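Local structure of yersinopine synthase (6C4M) at residues Asp267-Ala272 with Val384-Val389; Leu325-Tyr330 with Arg340-Phe345; Tyr330-Ser335 with Phe358-Ala363; Tyr390-Ala395 with His449-Leu454. The protein catalyses the last step in the biosynthesis of the metallophore yersinopine, the NADPH-dependent reductive condensation of pyruvate with an aminobutanoate-histidine intermediate. All coordinates share one frame; numbering follows the deposited sequence.

Contact 1: Asp267-Ala272 with Val384-Val389; sequences DTTLQA and VKVATV
Thr269 and Ala272, one helical turn apart, face an extended, irregular segment in which every second residue, Val386 and then Thr388, meets them. The CA atoms of Thr269 and Val386 lie 7.1 Å apart and those of Ala272 and Thr388 6.6 Å, so helix and extended chain keep step over this short distance. No hydrogen bond joins the two segments directly. Val386 turns both its methyls to the helix: CG1, anti to the backbone N (chi1 170°), comes within 3.8 Å of Thr269 CG2, while CG2 lies against the same threonine methyl at 4.0 Å. CG1 also reaches Ala272 CB, at 4.2 Å, and so packs against residues of two successive turns. This is loop-on-helix packing in a part of the chain built of helices and loops, without strands, where the loop that follows helix 350-364 returns across helix 267-274 on its way to strand 390-391. Backbone hydrogen bonds of Val386 with Gln281 and of Val389 with Leu273 tie the same loop down on either side of Thr388. Thr269 divides its two branches: the methyl serves the valine, and OG1 is hydrogen-bonded to Leu263 O in the preceding helix, which also carries the inferred active-site His260. Farther along, Thr388 turns its methyl to the helix, CG2 standing 3.4 Å from Ala272 O.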
# COMPACT_ATOMS: atom_id res chain seq x y z
N ASP A 267 9.17 -1.52 16.42
CA ASP A 267 10.53 -1.02 16.61
C ASP A 267 10.71 0.38 16.01
O ASP A 267 11.22 1.29 16.67
CB ASP A 267 11.54 -1.99 15.99
CG ASP A 267 11.74 -3.27 16.80
OD1 ASP A 267 12.22 -3.22 17.96
OD2 ASP A 267 11.40 -4.34 16.26
N THR A 268 10.27 0.58 14.77
CA THR A 268 10.56 1.86 14.13
C THR A 268 9.73 2.97 14.75
O THR A 268 10.15 4.13 14.74
CB THR A 268 10.31 1.80 12.62
OG1 THR A 268 9.04 1.23 12.38
CG2 THR A 268 11.36 0.93 11.94
N THR A 269 8.58 2.63 15.33
CA THR A 269 7.77 3.67 15.96
C THR A 269 8.33 4.03 17.31
O THR A 269 8.40 5.21 17.66
CB THR A 269 6.32 3.23 16.09
OG1 THR A 269 5.78 3.01 14.80
CG2 THR A 269 5.50 4.31 16.76
N LEU A 270 8.76 3.03 18.08
CA LEU A 270 9.42 3.29 19.35
C LEU A 270 10.69 4.13 19.15
O LEU A 270 11.00 5.00 19.97
CB LEU A 270 9.77 1.98 20.05
CG LEU A 270 8.59 1.09 20.46
CD1 LEU A 270 9.12 -0.21 21.07
CD2 LEU A 270 7.75 1.79 21.45
N GLN A 271 11.42 3.90 18.06
CA GLN A 271 12.62 4.70 17.80
C GLN A 271 12.26 6.16 17.54
O GLN A 271 12.94 7.07 18.04
CB GLN A 271 13.40 4.12 16.62
CG GLN A 271 14.75 4.81 16.37
CD GLN A 271 15.60 4.06 15.37
OE1 GLN A 271 15.93 2.89 15.57
NE2 GLN A 271 15.91 4.71 14.26
N ALA A 272 11.20 6.41 16.75
CA ALA A 272 10.75 7.79 16.53
C ALA A 272 10.29 8.42 17.84
O ALA A 272 10.51 9.61 18.08
CB ALA A 272 9.61 7.80 15.51
N VAL A 384 -1.93 11.25 10.62
CA VAL A 384 -1.65 10.96 12.02
C VAL A 384 -0.13 10.76 12.18
O VAL A 384 0.43 9.77 11.71
CB VAL A 384 -2.42 9.73 12.51
CG1 VAL A 384 -2.14 9.47 13.99
CG2 VAL A 384 -3.92 9.92 12.31
N LYS A 385 0.51 11.72 12.84
CA LYS A 385 1.92 11.68 13.19
C LYS A 385 2.18 10.84 14.43
O LYS A 385 1.37 10.80 15.36
CB LYS A 385 2.46 13.09 13.48
CG LYS A 385 2.56 14.01 12.30
CD LYS A 385 3.98 14.52 12.12
CE LYS A 385 4.37 15.57 13.17
NZ LYS A 385 5.87 15.75 13.28
N VAL A 386 3.37 10.25 14.48
CA VAL A 386 3.84 9.62 15.71
C VAL A 386 4.38 10.69 16.63
O VAL A 386 5.35 11.37 16.30
CB VAL A 386 4.90 8.56 15.42
CG1 VAL A 386 5.56 8.07 16.76
CG2 VAL A 386 4.26 7.43 14.66
N ALA A 387 3.74 10.86 17.80
CA ALA A 387 4.20 11.82 18.78
C ALA A 387 5.43 11.29 19.49
O ALA A 387 5.60 10.08 19.66
CB ALA A 387 3.07 12.13 19.78
N THR A 388 6.29 12.20 19.93
CA THR A 388 7.54 11.85 20.59
C THR A 388 7.49 12.17 22.08
O THR A 388 6.63 12.92 22.56
CB THR A 388 8.73 12.61 19.96
OG1 THR A 388 8.65 14.01 20.29
CG2 THR A 388 8.75 12.46 18.45
N VAL A 389 8.46 11.63 22.81
CA VAL A 389 8.69 12.06 24.19
C VAL A 389 8.87 13.56 24.19
O VAL A 389 9.34 14.15 23.21
CB VAL A 389 9.91 11.37 24.82
CG1 VAL A 389 9.64 9.90 25.02
CG2 VAL A 389 11.18 11.61 23.96

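Contact 2: Leu325-Tyr330 with Arg340-Phe345; sequences LNDDNY and RWIDEF
Ile342 and Asn326 bring together two short helices, 321-329 and 339-344, that follow each other in the chain, a helix-loop-helix arrangement in the helical part of the enzyme; their CA atoms are 7.8 Å apart. The side chain to follow is Ile342, whose CB points at the other helix and sends out two branches. CG2, anti to the backbone N, ends 4.1 Å from Asp327 OD2. The longer branch starts at CG1, anti to the carbonyl carbon (chi1 -73°), and runs out nearly straight to CD1, which carries most of the contact. CD1 presses on the amide of Asn326, 3.6 Å from ND2 and 3.7 Å from CG, and touches CB of the same residue; the two side chains cross at about a right angle. Around this methyl the asparagine is held at both ends of its amide. OD1 accepts a hydrogen bond from Val332 N in the loop between the helices, while ND2 gives one N-H to Asp327 OD1; with OD1 and this N-H both bonded, the amide is fixed in rotation. The carboxylate of Asp327 in turn forms a salt bridge through OD2 with Arg339, which probably eases the repulsion from Asp343, whose OD1 is 5.6 Å from Asp327 OD2. Residues 325-329 form a wider pi-type turn, with Tyr330 N bonded to Leu325 O. The bond from Asn326 to Asp327 is short and almost straight, 2.8 Å from ND2 to OD1 at 170°, with the acceptor lying in the amide plane of Asn326.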
# COMPACT_ATOMS: atom_id res chain seq x y z
N LEU A 325 -13.39 -3.76 12.01
CA LEU A 325 -12.66 -2.64 11.42
C LEU A 325 -13.38 -2.09 10.20
O LEU A 325 -13.50 -0.87 10.03
CB LEU A 325 -11.26 -3.07 11.00
CG LEU A 325 -10.33 -3.54 12.10
CD1 LEU A 325 -9.02 -4.10 11.50
CD2 LEU A 325 -10.01 -2.40 13.06
N ASN A 326 -13.82 -2.97 9.31
CA ASN A 326 -14.39 -2.49 8.06
C ASN A 326 -15.82 -2.00 8.28
O ASN A 326 -16.16 -0.88 7.90
CB ASN A 326 -14.37 -3.60 7.01
CG ASN A 326 -14.67 -3.09 5.61
OD1 ASN A 326 -13.80 -2.61 4.90
ND2 ASN A 326 -15.94 -3.20 5.21
N ASP A 327 -16.66 -2.84 8.90
CA ASP A 327 -18.10 -2.58 8.90
C ASP A 327 -18.54 -1.70 10.07
O ASP A 327 -19.57 -1.03 9.96
CB ASP A 327 -18.89 -3.90 8.94
CG ASP A 327 -18.77 -4.70 7.65
OD1 ASP A 327 -18.05 -4.28 6.70
OD2 ASP A 327 -19.40 -5.79 7.61
N ASP A 328 -17.81 -1.66 11.17
CA ASP A 328 -18.17 -0.77 12.28
C ASP A 328 -17.32 0.49 12.37
O ASP A 328 -17.70 1.41 13.10
CB ASP A 328 -18.07 -1.51 13.61
CG ASP A 328 -19.01 -2.70 13.69
OD1 ASP A 328 -19.96 -2.79 12.87
OD2 ASP A 328 -18.81 -3.54 14.60
N ASN A 329 -16.17 0.57 11.67
CA ASN A 329 -15.33 1.76 11.79
C ASN A 329 -15.11 2.46 10.44
O ASN A 329 -15.80 3.44 10.15
CB ASN A 329 -14.01 1.38 12.48
CG ASN A 329 -14.22 1.02 13.94
OD1 ASN A 329 -14.09 1.87 14.82
ND2 ASN A 329 -14.62 -0.24 14.20
N TYR A 330 -14.18 1.97 9.59
CA TYR A 330 -13.87 2.66 8.33
C TYR A 330 -13.78 1.64 7.20
O TYR A 330 -12.93 0.74 7.25
CB TYR A 330 -12.58 3.47 8.48
CG TYR A 330 -12.53 4.28 9.76
CD1 TYR A 330 -11.98 3.73 10.92
CD2 TYR A 330 -13.05 5.57 9.82
CE1 TYR A 330 -11.94 4.46 12.11
CE2 TYR A 330 -13.00 6.31 11.01
CZ TYR A 330 -12.45 5.74 12.15
OH TYR A 330 -12.39 6.44 13.36
N ARG A 340 -15.79 -11.91 1.25
CA ARG A 340 -15.35 -13.20 1.76
C ARG A 340 -14.29 -13.04 2.84
O ARG A 340 -14.32 -13.74 3.86
CB ARG A 340 -14.81 -14.07 0.62
CG ARG A 340 -14.54 -15.52 1.03
CD ARG A 340 -13.50 -16.18 0.12
NE ARG A 340 -12.52 -16.91 0.92
CZ ARG A 340 -11.21 -16.70 0.94
NH1 ARG A 340 -10.63 -15.79 0.16
NH2 ARG A 340 -10.46 -17.45 1.73
N TRP A 341 -13.31 -12.15 2.63
CA TRP A 341 -12.26 -11.98 3.63
C TRP A 341 -12.85 -11.48 4.96
O TRP A 341 -12.45 -11.92 6.04
CB TRP A 341 -11.17 -11.03 3.10
CG TRP A 341 -9.98 -11.74 2.42
CD1 TRP A 341 -9.76 -13.09 2.31
CD2 TRP A 341 -8.86 -11.10 1.78
NE1 TRP A 341 -8.58 -13.32 1.65
CE2 TRP A 341 -8.01 -12.12 1.32
CE3 TRP A 341 -8.50 -9.77 1.56
CZ2 TRP A 341 -6.82 -11.85 0.65
CZ3 TRP A 341 -7.33 -9.50 0.92
CH2 TRP A 341 -6.49 -10.53 0.47
N ILE A 342 -13.82 -10.59 4.88
CA ILE A 342 -14.45 -10.03 6.07
C ILE A 342 -15.24 -11.09 6.81
O ILE A 342 -15.07 -11.29 8.02
CB ILE A 342 -15.32 -8.83 5.65
CG1 ILE A 342 -14.39 -7.67 5.29
CG2 ILE A 342 -16.33 -8.45 6.77
CD1 ILE A 342 -15.06 -6.59 4.45
N ASP A 343 -16.12 -11.80 6.10
CA ASP A 343 -17.05 -12.72 6.76
C ASP A 343 -16.32 -13.93 7.32
O ASP A 343 -16.74 -14.49 8.33
CB ASP A 343 -18.13 -13.24 5.79
CG ASP A 343 -19.01 -12.15 5.23
OD1 ASP A 343 -19.13 -11.10 5.89
OD2 ASP A 343 -19.57 -12.35 4.12
N GLU A 344 -15.27 -14.37 6.65
CA GLU A 344 -14.61 -15.61 7.03
C GLU A 344 -13.33 -15.36 7.80
O GLU A 344 -12.66 -16.33 8.18
CB GLU A 344 -14.34 -16.46 5.77
CG GLU A 344 -15.60 -16.75 4.93
CD GLU A 344 -15.36 -17.70 3.74
OE1 GLU A 344 -14.19 -18.04 3.43
OE2 GLU A 344 -16.37 -18.10 3.10
N PHE A 345 -12.97 -14.10 8.05
CA PHE A 345 -11.69 -13.75 8.68
C PHE A 345 -11.30 -14.67 9.82
O PHE A 345 -10.16 -15.14 9.83
CB PHE A 345 -11.69 -12.30 9.19
CG PHE A 345 -10.38 -11.89 9.81
CD1 PHE A 345 -9.28 -11.53 9.02
CD2 PHE A 345 -10.24 -11.86 11.18
CE1 PHE A 345 -8.09 -11.15 9.60
CE2 PHE A 345 -9.05 -11.49 11.76
CZ PHE A 345 -7.98 -11.13 10.97

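Contact 3: Tyr330-Ser335 with Phe358-Ala363; sequences YPVPAS and FVRYTA
Tyr330 and Val332 belong to an irregular segment, extended from Tyr330 to Pro333, that passes alongside helix 350-364, coming closest where the CA atoms of Val332 and Ala363 are 6.2 Å apart. The carbonyl of Tyr330 is gripped by Arg360. NH2 donates to Tyr330 O over 3.1 Å at an N-H...O angle of 150°, approaching in the carbonyl plane on a lone pair. Water 1 lies between this oxygen and Arg360 NE, but its distance of 2.5 Å to NE is unusually short and leaves its exact position doubtful. The arginine gets there by a bend: CG lies anti to the backbone N, and the chain then turns at chi2 (-118°) before running out straight to the guanidinium. Its NH2 also lies 4.0 Å from Tyr330 CB. Farther on, Val332 points at the helix and packs on it, CB and CG1 each 3.8 Å from Ala363 CB, with CG1 also resting 4.0 Å from Arg360 O. On the helix, Phe358 O accepts from both Thr362 N and Thr362 OG1. Around Thr362 the helix meets its counterpart, packing on Thr362 of the second subunit, while the Tyr330 side chain lies about 8 Å from the bound NADP. The arrangement is that of an arginine on a helix fixing the main chain of a loop, here between the dimer interface and the cofactor cleft.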
# COMPACT_ATOMS: atom_id res chain seq x y z
N TYR A 330 -14.18 1.97 9.59
CA TYR A 330 -13.87 2.66 8.33
C TYR A 330 -13.78 1.64 7.20
O TYR A 330 -12.93 0.74 7.25
CB TYR A 330 -12.58 3.47 8.48
CG TYR A 330 -12.53 4.28 9.76
CD1 TYR A 330 -11.98 3.73 10.92
CD2 TYR A 330 -13.05 5.57 9.82
CE1 TYR A 330 -11.94 4.46 12.11
CE2 TYR A 330 -13.00 6.31 11.01
CZ TYR A 330 -12.45 5.74 12.15
OH TYR A 330 -12.39 6.44 13.36
N PRO A 331 -14.64 1.70 6.20
CA PRO A 331 -14.64 0.66 5.16
C PRO A 331 -13.66 0.94 4.04
O PRO A 331 -13.26 2.07 3.79
CB PRO A 331 -16.07 0.71 4.63
CG PRO A 331 -16.39 2.15 4.71
CD PRO A 331 -15.81 2.59 6.05
N VAL A 332 -13.29 -0.14 3.36
CA VAL A 332 -12.46 -0.03 2.16
C VAL A 332 -13.17 -0.77 1.03
O VAL A 332 -14.02 -1.65 1.28
CB VAL A 332 -11.02 -0.57 2.40
CG1 VAL A 332 -10.32 0.19 3.57
CG2 VAL A 332 -11.02 -2.09 2.65
N PRO A 333 -12.83 -0.43 -0.21
CA PRO A 333 -13.51 -1.05 -1.37
C PRO A 333 -13.42 -2.57 -1.33
O PRO A 333 -12.43 -3.14 -0.85
CB PRO A 333 -12.76 -0.48 -2.58
CG PRO A 333 -12.07 0.73 -2.08
CD PRO A 333 -11.83 0.56 -0.61
N ALA A 334 -14.45 -3.23 -1.87
CA ALA A 334 -14.46 -4.68 -1.87
C ALA A 334 -13.44 -5.24 -2.87
O ALA A 334 -13.10 -6.42 -2.79
CB ALA A 334 -15.84 -5.23 -2.21
N SER A 335 -12.98 -4.41 -3.81
CA SER A 335 -11.90 -4.79 -4.72
C SER A 335 -10.56 -4.94 -4.02
O SER A 335 -9.68 -5.64 -4.53
CB SER A 335 -11.77 -3.73 -5.81
OG SER A 335 -11.45 -2.49 -5.18
N PHE A 358 -2.97 -6.42 5.85
CA PHE A 358 -2.06 -5.54 5.13
C PHE A 358 -2.79 -4.84 4.01
O PHE A 358 -2.62 -3.63 3.81
CB PHE A 358 -0.82 -6.31 4.60
CG PHE A 358 0.18 -5.41 3.95
CD1 PHE A 358 0.03 -5.02 2.64
CD2 PHE A 358 1.23 -4.89 4.67
CE1 PHE A 358 0.93 -4.15 2.04
CE2 PHE A 358 2.14 -4.04 4.08
CZ PHE A 358 1.97 -3.67 2.75
N VAL A 359 -3.65 -5.56 3.29
CA VAL A 359 -4.39 -4.92 2.21
C VAL A 359 -5.31 -3.85 2.79
O VAL A 359 -5.37 -2.72 2.29
CB VAL A 359 -5.17 -5.97 1.38
CG1 VAL A 359 -6.05 -5.29 0.36
CG2 VAL A 359 -4.22 -6.88 0.63
N ARG A 360 -6.00 -4.18 3.88
CA ARG A 360 -6.86 -3.20 4.52
C ARG A 360 -6.12 -1.90 4.84
O ARG A 360 -6.56 -0.82 4.45
CB ARG A 360 -7.48 -3.80 5.77
CG ARG A 360 -8.65 -3.00 6.23
CD ARG A 360 -8.41 -2.46 7.57
NE ARG A 360 -9.51 -1.59 7.94
CZ ARG A 360 -9.45 -0.69 8.89
NH1 ARG A 360 -8.33 -0.55 9.62
NH2 ARG A 360 -10.53 0.06 9.12
N TYR A 361 -4.97 -1.99 5.54
CA TYR A 361 -4.27 -0.76 5.91
C TYR A 361 -3.66 -0.04 4.71
O TYR A 361 -3.56 1.19 4.71
CB TYR A 361 -3.24 -1.06 7.00
CG TYR A 361 -3.95 -1.11 8.32
CD1 TYR A 361 -4.17 0.05 9.05
CD2 TYR A 361 -4.46 -2.31 8.81
CE1 TYR A 361 -4.89 0.02 10.24
CE2 TYR A 361 -5.19 -2.34 10.00
CZ TYR A 361 -5.40 -1.18 10.71
OH TYR A 361 -6.10 -1.25 11.91
N THR A 362 -3.25 -0.77 3.68
CA THR A 362 -2.84 -0.10 2.45
C THR A 362 -4.01 0.69 1.86
O THR A 362 -3.89 1.87 1.53
CB THR A 362 -2.30 -1.13 1.46
OG1 THR A 362 -1.22 -1.81 2.06
CG2 THR A 362 -1.86 -0.50 0.10
N ALA A 363 -5.18 0.04 1.75
CA ALA A 363 -6.35 0.70 1.16
C ALA A 363 -6.76 1.94 1.94
O ALA A 363 -7.20 2.94 1.36
CB ALA A 363 -7.51 -0.28 1.10
O HOH W 1 -11.49 -1.27 6.37

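Contact 4: Tyr390-Ala395 with His449-Leu454; sequences YQDANA and HCHPSL
Asp392 and His451 meet at the protein surface with their flat groups almost perpendicular, the carboxylate and ring planes 87° apart. Asp392 OD2 comes within 3.9 Å of His451 CD2, approaching the ring obliquely; no hydrogen bond joins the two. OD2 is instead hydrogen-bonded to His398 NE2, and the rings of His398 and His451 also meet, so the aspartate and both imidazoles form one cluster. Asp392 CG sits between the backbone N and the carbonyl carbon (chi1 64°), which turns the carboxylate back over its own turn. There OD1 accepts from Leu396 N and, weakly, from Asn394 N. The turn is a type I beta turn, Asp392 to Ala395, with Ala395 N bonded to Asp392 O over 2.8 Å, and it connects strands 390-391 and 397-398 into a small beta hairpin. At the end of this turn Ala395 and His449 lie side by side through their backbones, their O atoms 3.9 Å apart. The loop carrying His451 lies against the hairpin, His449 and His451 both forming backbone hydrogen bonds with Trp397. His451 is held from its own side too: ND1 accepts from Ser453 N at 3.1 Å and shares a hydrogen bond with Ser453 OG at 2.8 Å, while Pro452 CD covers one face of the ring near its rim. The side chain of His451 lies about 7 Å from the bound NADP and from that of Arg54, which binds it.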
# COMPACT_ATOMS: atom_id res chain seq x y z
N TYR A 390 8.56 14.19 25.33
CA TYR A 390 8.59 15.64 25.45
C TYR A 390 8.83 15.99 26.91
O TYR A 390 8.58 15.18 27.81
CB TYR A 390 7.28 16.26 24.95
CG TYR A 390 6.07 15.89 25.79
CD1 TYR A 390 5.71 16.66 26.91
CD2 TYR A 390 5.28 14.80 25.48
CE1 TYR A 390 4.60 16.33 27.69
CE2 TYR A 390 4.15 14.46 26.26
CZ TYR A 390 3.83 15.24 27.36
OH TYR A 390 2.74 14.94 28.16
N GLN A 391 9.31 17.21 27.14
CA GLN A 391 9.52 17.72 28.48
C GLN A 391 8.37 18.63 28.92
O GLN A 391 7.79 19.36 28.11
CB GLN A 391 10.84 18.48 28.57
CG GLN A 391 12.02 17.57 28.68
CD GLN A 391 13.33 18.31 28.60
OE1 GLN A 391 13.66 18.92 27.58
NE2 GLN A 391 14.08 18.26 29.68
N ASP A 392 8.04 18.58 30.21
CA ASP A 392 6.99 19.45 30.74
C ASP A 392 7.62 20.74 31.27
O ASP A 392 8.81 21.01 31.06
CB ASP A 392 6.14 18.71 31.77
CG ASP A 392 6.90 18.29 33.02
OD1 ASP A 392 8.01 18.81 33.29
OD2 ASP A 392 6.37 17.41 33.74
N ALA A 393 6.81 21.57 31.94
CA ALA A 393 7.29 22.88 32.40
C ALA A 393 8.43 22.76 33.40
O ALA A 393 9.27 23.66 33.51
CB ALA A 393 6.15 23.68 33.02
N ASN A 394 8.47 21.66 34.16
CA ASN A 394 9.57 21.40 35.07
C ASN A 394 10.71 20.62 34.42
O ASN A 394 11.56 20.08 35.13
CB ASN A 394 9.05 20.65 36.30
CG ASN A 394 8.10 21.49 37.13
OD1 ASN A 394 8.54 22.30 37.95
ND2 ASN A 394 6.80 21.31 36.92
N ALA A 395 10.74 20.55 33.09
CA ALA A 395 11.82 19.89 32.35
C ALA A 395 11.83 18.38 32.53
O ALA A 395 12.86 17.73 32.27
CB ALA A 395 13.18 20.48 32.73
N HIS A 449 15.33 12.98 35.73
CA HIS A 449 14.74 13.90 34.76
C HIS A 449 13.50 13.33 34.10
O HIS A 449 13.03 13.88 33.10
CB HIS A 449 15.78 14.25 33.70
CG HIS A 449 16.97 14.95 34.26
ND1 HIS A 449 18.25 14.48 34.09
CD2 HIS A 449 17.07 16.09 34.98
CE1 HIS A 449 19.10 15.31 34.69
NE2 HIS A 449 18.40 16.29 35.24
N CYS A 450 12.97 12.23 34.62
CA CYS A 450 11.76 11.61 34.09
C CYS A 450 10.57 11.85 35.00
O CYS A 450 10.66 11.70 36.22
CB CYS A 450 11.96 10.10 33.94
SG CYS A 450 13.14 9.72 32.66
N HIS A 451 9.44 12.18 34.38
CA HIS A 451 8.19 12.25 35.11
C HIS A 451 7.88 10.89 35.73
O HIS A 451 8.19 9.86 35.13
CB HIS A 451 7.05 12.68 34.19
CG HIS A 451 5.78 12.99 34.91
ND1 HIS A 451 4.78 12.06 35.10
CD2 HIS A 451 5.35 14.13 35.50
CE1 HIS A 451 3.78 12.62 35.75
NE2 HIS A 451 4.10 13.88 36.01
N PRO A 452 7.29 10.84 36.93
CA PRO A 452 7.01 9.54 37.58
C PRO A 452 6.17 8.59 36.75
O PRO A 452 6.25 7.37 36.96
CB PRO A 452 6.28 9.94 38.87
CG PRO A 452 6.81 11.29 39.19
CD PRO A 452 7.03 11.97 37.85
N SER A 453 5.34 9.10 35.84
CA SER A 453 4.57 8.21 34.97
C SER A 453 5.48 7.31 34.14
O SER A 453 5.07 6.21 33.75
CB SER A 453 3.66 9.03 34.06
OG SER A 453 4.38 9.96 33.27
N LEU A 454 6.71 7.75 33.84
CA LEU A 454 7.65 6.88 33.15
C LEU A 454 8.20 5.76 34.02
O LEU A 454 8.85 4.86 33.48
CB LEU A 454 8.85 7.69 32.61
CG LEU A 454 8.68 8.25 31.21
CD1 LEU A 454 7.43 9.07 31.09
CD2 LEU A 454 9.88 9.08 30.80

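Contacts 2 and 3 lie together, their centres about 9 Å apart; they share Tyr330 and are joined by the bond from Val332 N to Asn326 OD1. Contact 2 is the buried one, a methyl against a fixed amide, whereas contact 3 is partly buried and relies on an arginine bound to a main-chain carbonyl. Contacts 1 and 4 adjoin in sequence at Val389-Tyr390, and their centres are about 18 Å apart. Contact 1 is largely apolar and partly buried; contact 4, at the surface, is polar. Helix 350-364, which carries one side of contact 3, precedes the loop of contact 1. Contact 4 lies about 41 Å from contact 2, centre to centre, across the chain's centre.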